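Maltose-binding protein MalE1 (Thermotoga maritima, PDB 6DTU) binds maltotetraose in the cleft of a periplasmic binding protein fold and probably hands such maltodextrins to a membrane sugar transporter. Local coordinates at residues P335-A338 with A339-A342; V358-A361 with L362-V366. All coordinates share one frame; numbering follows the deposited sequence.

In the fold
Both interactions are local, and they follow each other in the chain. Interaction 1 (335-338 with 339-342) covers the 3-10 turn that leads into helix 341-352, and it carries Trp-341 and Ala-342 of the glycan pocket. Interaction 2 (358-361 with 362-366) is the first part of helix 358-374, the next helix along. Their centres lie about 16 Å apart and their nearest atoms about 6 Å, without touching. Helices 341-352 and 358-374 pack on one another and so connect the two: Ala-342 meets Arg-368, while Leu-362 meets Met-344. Sugar reaches interaction 1 directly, whereas the side chain of Ala-365 in interaction 2 stays about 13 Å from the bound glucose.

Interaction 1. Residues P335-A338 with A339-A342; sequences PQMA and AVWA. With GLC (alpha-D-glucopyranose), chain C; GLC (alpha-D-glucopyranose), chain B.
The indole of Trp-341 lies between a methionine methyl and a sugar. Met-337 CE sits over one face, 3.8 Å from the centroid of the six-membered ring and 24° off its normal, a CH-pi contact that comes closest at CZ2. The opposite face takes a glucose of the tetrasaccharide (chain C), whose C4 stands 3.8 Å above the ring plane, towards the rim. At the edge, in plane, is a water; the second glucose (chain B) approaches obliquely, its O5 3.5 Å from Trp-341 CB.

Met-337 gets its methyl there by a bend: CG runs anti to the backbone N, chi1 -165°, and the chain then turns at chi2, which swings CE across the indole's face. SD lies obliquely to the ring, a Met-aromatic contact, and Met-337 CE also touches Val-340 CG1 at 3.8 Å. One methyl thus packs against both the valine and the tryptophan.

Residues 335-337 form a 3-10 turn, and two i to i+3 bonds carry the chain on. Val-340 N donates to Met-337 O at 3.0 Å, and Ala-339 N to Gln-336 O at a longer 3.3 Å. The water at the indole edge donates to Ala-338 O (2.9 Å) and accepts from Ala-342 N, a firm bridge between the two; its approach to O6 of the chain B glucose is implausibly short and therefore doubtful. Trp-341 N is buried without a partner.

Here the tryptophan serves as a sugar-stacking platform, a hallmark of maltodextrin-binding proteins. Around it, Phe-260 of strand 260-268 meets the indole at about 55°, Met-337 and Val-340 rest on Val-169 of strand 168-173, and Val-340 reaches Ile-369 on helix 358-374.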
ATOM      1  N   PRO A 335      -1.137 -14.670  -8.778  1.00 15.98           N
ATOM      2  CA  PRO A 335       0.321 -14.877  -8.680  1.00 13.66           C
ATOM      3  C   PRO A 335       1.106 -14.045  -9.662  1.00 15.70           C
ATOM      4  O   PRO A 335       2.264 -13.714  -9.389  1.00 16.51           O
ATOM      5  CB  PRO A 335       0.504 -16.375  -8.962  1.00 17.47           C
ATOM      6  CG  PRO A 335      -0.821 -16.974  -8.694  1.00 17.71           C
ATOM      7  CD  PRO A 335      -1.864 -15.932  -8.978  1.00 16.53           C
ATOM      8  N   GLN A 336       0.505 -13.720 -10.803  1.00 18.15           N
ATOM      9  CA  GLN A 336       1.158 -12.974 -11.866  1.00 16.21           C
ATOM     10  C   GLN A 336       1.466 -11.526 -11.503  1.00 17.78           C
ATOM     11  O   GLN A 336       2.167 -10.850 -12.261  1.00 17.83           O
ATOM     12  CB  GLN A 336       0.328 -13.044 -13.158  1.00 15.87           C
ATOM     13  CG  GLN A 336       0.250 -14.439 -13.785  1.00 18.91           C
ATOM     14  CD  GLN A 336      -0.843 -15.306 -13.192  1.00 21.13           C
ATOM     15  OE1 GLN A 336      -1.641 -14.860 -12.356  1.00 18.40           O
ATOM     16  NE2 GLN A 336      -0.884 -16.564 -13.615  1.00 24.94           N
ATOM     17  N   MET A 337       0.935 -11.009 -10.397  1.00 15.99           N
ATOM     18  CA  MET A 337       1.288  -9.645 -10.019  1.00 15.29           C
ATOM     19  C   MET A 337       2.758  -9.538  -9.641  1.00 15.49           C
ATOM     20  O   MET A 337       3.326  -8.447  -9.697  1.00 16.67           O
ATOM     21  CB  MET A 337       0.398  -9.180  -8.867  1.00 16.66           C
ATOM     22  CG  MET A 337       0.408  -7.671  -8.611  1.00 19.50           C
ATOM     23  SD  MET A 337      -0.200  -6.782 -10.068  1.00 19.55           S
ATOM     24  CE  MET A 337       0.312  -5.115  -9.661  1.00 19.09           C
ATOM     25  N   ALA A 338       3.375 -10.641  -9.199  1.00 17.02           N
ATOM     26  CA  ALA A 338       4.781 -10.592  -8.810  1.00 15.00           C
ATOM     27  C   ALA A 338       5.662 -10.163  -9.980  1.00 18.80           C
ATOM     28  O   ALA A 338       6.722  -9.566  -9.780  1.00 27.73           O
ATOM     29  CB  ALA A 338       5.232 -11.960  -8.286  1.00 19.81           C
ATOM     30  N   ALA A 339       5.237 -10.457 -11.202  1.00 20.07           N
ATOM     31  CA  ALA A 339       5.995 -10.078 -12.388  1.00 20.77           C
ATOM     32  C   ALA A 339       5.846  -8.603 -12.749  1.00 19.93           C
ATOM     33  O   ALA A 339       6.487  -8.144 -13.697  1.00 21.11           O
ATOM     34  CB  ALA A 339       5.550 -10.927 -13.581  1.00 22.96           C
ATOM     35  N   VAL A 340       5.017  -7.847 -12.043  1.00 18.80           N
ATOM     36  CA  VAL A 340       4.651  -6.519 -12.528  1.00 16.85           C
ATOM     37  C   VAL A 340       5.541  -5.427 -11.950  1.00 17.83           C
ATOM     38  O   VAL A 340       6.019  -4.553 -12.680  1.00 16.81           O
ATOM     39  CB  VAL A 340       3.146  -6.252 -12.275  1.00 18.20           C
ATOM     40  CG1 VAL A 340       2.810  -4.779 -12.549  1.00 15.09           C
ATOM     41  CG2 VAL A 340       2.290  -7.176 -13.142  1.00 17.79           C
ATOM     42  N   TRP A 341       5.766  -5.448 -10.633  1.00 14.90           N
ATOM     43  CA  TRP A 341       6.298  -4.282  -9.936  1.00 14.43           C
ATOM     44  C   TRP A 341       7.694  -3.914 -10.418  1.00 17.49           C
ATOM     45  O   TRP A 341       7.977  -2.741 -10.668  1.00 16.63           O
ATOM     46  CB  TRP A 341       6.337  -4.569  -8.438  1.00 13.70           C
ATOM     47  CG  TRP A 341       5.004  -4.952  -7.843  1.00 16.76           C
ATOM     48  CD1 TRP A 341       4.631  -6.196  -7.422  1.00 14.01           C
ATOM     49  CD2 TRP A 341       3.888  -4.088  -7.574  1.00 16.17           C
ATOM     50  NE1 TRP A 341       3.367  -6.164  -6.907  1.00 14.90           N
ATOM     51  CE2 TRP A 341       2.878  -4.887  -6.984  1.00 14.78           C
ATOM     52  CE3 TRP A 341       3.645  -2.723  -7.776  1.00 14.34           C
ATOM     53  CZ2 TRP A 341       1.654  -4.370  -6.580  1.00 15.94           C
ATOM     54  CZ3 TRP A 341       2.424  -2.204  -7.375  1.00 15.16           C
ATOM     55  CH2 TRP A 341       1.434  -3.032  -6.799  1.00 15.47           C
ATOM     56  N   ALA A 342       8.601  -4.890 -10.475  1.00 16.01           N
ATOM     57  CA  ALA A 342       9.991  -4.576 -10.800  1.00 17.68           C
ATOM     58  C   ALA A 342      10.136  -4.050 -12.228  1.00 15.93           C
ATOM     59  O   ALA A 342      10.920  -3.128 -12.471  1.00 17.27           O
ATOM     60  CB  ALA A 342      10.893  -5.791 -10.560  1.00 17.81           C
TER
HETATM   61  C1  GLC C   3       2.969  -2.469  -2.983  1.00 13.65           C
HETATM   62  C2  GLC C   3       2.780  -3.933  -2.921  1.00 12.84           C
HETATM   63  C3  GLC C   3       4.077  -4.652  -2.716  1.00 13.47           C
HETATM   64  C4  GLC C   3       5.044  -4.369  -3.798  1.00 14.09           C
HETATM   65  C5  GLC C   3       5.306  -2.847  -3.910  1.00 14.09           C
HETATM   66  C6  GLC C   3       6.094  -2.524  -5.027  1.00 12.87           C
HETATM   67  O2  GLC C   3       1.900  -4.240  -1.802  1.00 14.74           O
HETATM   68  O3  GLC C   3       3.830  -6.093  -2.652  1.00 14.87           O
HETATM   69  O4  GLC C   3       6.292  -5.036  -3.463  1.00 14.08           O
HETATM   70  O5  GLC C   3       3.926  -2.133  -4.059  1.00 13.14           O
HETATM   71  O6  GLC C   3       6.323  -1.132  -5.017  1.00 17.47           O
HETATM   72  C1  GLC B   4       6.551  -6.185  -4.243  1.00 15.45           C
HETATM   73  C2  GLC B   4       7.173  -7.206  -3.375  1.00 14.03           C
HETATM   74  C3  GLC B   4       8.541  -6.802  -2.978  1.00 15.58           C
HETATM   75  C4  GLC B   4       9.420  -6.530  -4.158  1.00 18.96           C
HETATM   76  C5  GLC B   4       8.850  -5.373  -5.010  1.00 15.97           C
HETATM   77  C6  GLC B   4       9.608  -5.092  -6.197  1.00 20.45           C
HETATM   78  O2  GLC B   4       6.325  -7.371  -2.156  1.00 16.85           O
HETATM   79  O3  GLC B   4       9.101  -7.897  -2.184  1.00 18.17           O
HETATM   80  O4  GLC B   4      10.734  -6.182  -3.696  1.00 21.96           O
HETATM   81  O5  GLC B   4       7.422  -5.826  -5.388  1.00 18.28           O
HETATM   82  O6  GLC B   4       9.639  -6.243  -7.009  1.00 23.61           O
HETATM   83  O   HOH W   1       8.245  -7.280  -8.732  1.00 25.06           O

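Interaction 2. Residues V358-A361 with L362-V366; sequences VEEA and LKNAV
Leu-362 meets Val-358 one turn back, and the two side chains run side by side in the same direction, with CD1 of the leucine 3.7 Å from CG1 of the valine. The leucine's CG is anti to its carbonyl carbon (chi1 -66°), which also brings CG close to Val-358 O. Val-358 O accepts from Leu-362 N at 3.0 Å with an N-H...O angle of 168°. Outside this turn, Ile-190 and Val-193 of helix 187-201 and Met-344 of helix 341-352 pack against the leucine.

At Lys-363 the character changes to an exposed, charged face. Lys-363 CB lies 3.1 Å from Glu-359 O, the carbonyl to which its own backbone N donates. The side chain extends away from the helix, and Lys-363 NZ stops 4.4 Å from Glu-360 OE1, too far apart for a salt bridge, so any attraction is probably modest.

Asn-364 follows on the same exposed side. Its N donates to Glu-360 O, and Asn-364 CG lies beyond the oxygen end of the Glu-360 carbonyl, 3.3 Å from O. The carboxylate of Glu-360 crosses this amide with the planes 76° apart; Asn-364 ND2 and Glu-360 OE2 are separated by 3.7 Å, a loose approach.

Ala-365 returns to the buried face. Its N donates to Ala-361 O, CB lies near the same oxygen, and its side chain touches Ala-347 of helix 341-352. Val-366 continues the pattern through its N donating to Leu-362 O, and its side chain reaches Leu-184 and Ala-185.

Successive i to i+4 bonds, apolar residues on one side and charged or amide groups on the other, make this a regular amphipathic alpha-helix, packed against helices 187-201 and 341-352 well away from the sugar.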
ATOM      1  N   VAL A 358       8.772   7.684 -23.027  1.00 18.55           N
ATOM      2  CA  VAL A 358       7.742   6.995 -22.253  1.00 18.36           C
ATOM      3  C   VAL A 358       7.267   5.755 -22.993  1.00 21.75           C
ATOM      4  O   VAL A 358       7.110   4.680 -22.402  1.00 21.18           O
ATOM      5  CB  VAL A 358       6.579   7.948 -21.920  1.00 19.51           C
ATOM      6  CG1 VAL A 358       5.388   7.173 -21.345  1.00 18.64           C
ATOM      7  CG2 VAL A 358       7.039   9.013 -20.947  1.00 19.86           C
ATOM      8  N   GLU A 359       7.060   5.879 -24.305  1.00 22.39           N
ATOM      9  CA  GLU A 359       6.489   4.786 -25.080  1.00 22.00           C
ATOM     10  C   GLU A 359       7.442   3.603 -25.138  1.00 22.21           C
ATOM     11  O   GLU A 359       7.015   2.448 -25.036  1.00 21.05           O
ATOM     12  CB  GLU A 359       6.188   5.280 -26.496  1.00 26.22           C
ATOM     13  CG  GLU A 359       5.100   6.343 -26.564  1.00 30.47           C
ATOM     14  CD  GLU A 359       5.618   7.783 -26.668  1.00 26.56           C
ATOM     15  OE1 GLU A 359       6.717   8.117 -26.152  1.00 24.62           O
ATOM     16  OE2 GLU A 359       4.881   8.593 -27.264  1.00 32.32           O
ATOM     17  N   GLU A 360       8.736   3.875 -25.314  1.00 20.79           N
ATOM     18  CA  GLU A 360       9.727   2.809 -25.333  1.00 23.75           C
ATOM     19  C   GLU A 360       9.855   2.158 -23.968  1.00 18.80           C
ATOM     20  O   GLU A 360       9.970   0.933 -23.865  1.00 19.09           O
ATOM     21  CB  GLU A 360      11.077   3.364 -25.762  1.00 24.76           C
ATOM     22  CG  GLU A 360      12.137   2.294 -26.014  1.00 26.15           C
ATOM     23  CD  GLU A 360      11.896   1.473 -27.284  1.00 36.41           C
ATOM     24  OE1 GLU A 360      10.922   1.745 -28.031  1.00 36.86           O
ATOM     25  OE2 GLU A 360      12.696   0.544 -27.538  1.00 41.08           O
ATOM     26  N   ALA A 361       9.864   2.962 -22.906  1.00 18.83           N
ATOM     27  CA  ALA A 361      10.078   2.390 -21.583  1.00 18.33           C
ATOM     28  C   ALA A 361       8.925   1.478 -21.205  1.00 20.96           C
ATOM     29  O   ALA A 361       9.136   0.378 -20.680  1.00 19.00           O
ATOM     30  CB  ALA A 361      10.261   3.497 -20.554  1.00 18.80           C
ATOM     31  N   LEU A 362       7.692   1.937 -21.445  1.00 18.02           N
ATOM     32  CA  LEU A 362       6.521   1.140 -21.085  1.00 16.83           C
ATOM     33  C   LEU A 362       6.388  -0.074 -21.990  1.00 17.76           C
ATOM     34  O   LEU A 362       6.061  -1.168 -21.518  1.00 19.24           O
ATOM     35  CB  LEU A 362       5.255   1.994 -21.134  1.00 16.36           C
ATOM     36  CG  LEU A 362       5.144   3.140 -20.114  1.00 17.28           C
ATOM     37  CD1 LEU A 362       3.858   3.925 -20.295  1.00 18.81           C
ATOM     38  CD2 LEU A 362       5.241   2.597 -18.681  1.00 17.16           C
ATOM     39  N   LYS A 363       6.673   0.095 -23.284  1.00 18.46           N
ATOM     40  CA  LYS A 363       6.598  -1.029 -24.212  1.00 21.36           C
ATOM     41  C   LYS A 363       7.519  -2.151 -23.762  1.00 18.25           C
ATOM     42  O   LYS A 363       7.113  -3.317 -23.697  1.00 20.88           O
ATOM     43  CB  LYS A 363       6.969  -0.553 -25.618  1.00 22.15           C
ATOM     44  CG  LYS A 363       6.918  -1.628 -26.696  1.00 32.68           C
ATOM     45  CD  LYS A 363       7.145  -1.002 -28.065  1.00 36.35           C
ATOM     46  CE  LYS A 363       7.553  -2.032 -29.087  1.00 36.39           C
ATOM     47  NZ  LYS A 363       8.635  -1.507 -29.962  1.00 37.61           N
ATOM     48  N   ASN A 364       8.765  -1.807 -23.427  1.00 18.42           N
ATOM     49  CA  ASN A 364       9.708  -2.815 -22.966  1.00 17.03           C
ATOM     50  C   ASN A 364       9.264  -3.414 -21.639  1.00 19.16           C
ATOM     51  O   ASN A 364       9.453  -4.615 -21.404  1.00 19.90           O
ATOM     52  CB  ASN A 364      11.118  -2.225 -22.875  1.00 18.97           C
ATOM     53  CG  ASN A 364      11.696  -1.909 -24.240  1.00 25.83           C
ATOM     54  OD1 ASN A 364      11.146  -2.313 -25.266  1.00 28.01           O
ATOM     55  ND2 ASN A 364      12.827  -1.210 -24.259  1.00 26.96           N
ATOM     56  N   ALA A 365       8.673  -2.594 -20.761  1.00 18.62           N
ATOM     57  CA  ALA A 365       8.181  -3.116 -19.483  1.00 16.38           C
ATOM     58  C   ALA A 365       7.136  -4.206 -19.693  1.00 17.20           C
ATOM     59  O   ALA A 365       7.198  -5.267 -19.066  1.00 18.98           O
ATOM     60  CB  ALA A 365       7.610  -1.996 -18.606  1.00 16.92           C
ATOM     61  N   VAL A 366       6.181  -3.970 -20.589  1.00 18.97           N
ATOM     62  CA  VAL A 366       5.131  -4.953 -20.836  1.00 18.45           C
ATOM     63  C   VAL A 366       5.697  -6.225 -21.474  1.00 21.30           C
ATOM     64  O   VAL A 366       5.277  -7.342 -21.136  1.00 18.68           O
ATOM     65  CB  VAL A 366       3.983  -4.314 -21.642  1.00 18.56           C
ATOM     66  CG1 VAL A 366       3.011  -5.356 -22.145  1.00 20.49           C
ATOM     67  CG2 VAL A 366       3.242  -3.277 -20.787  1.00 20.05           C
TER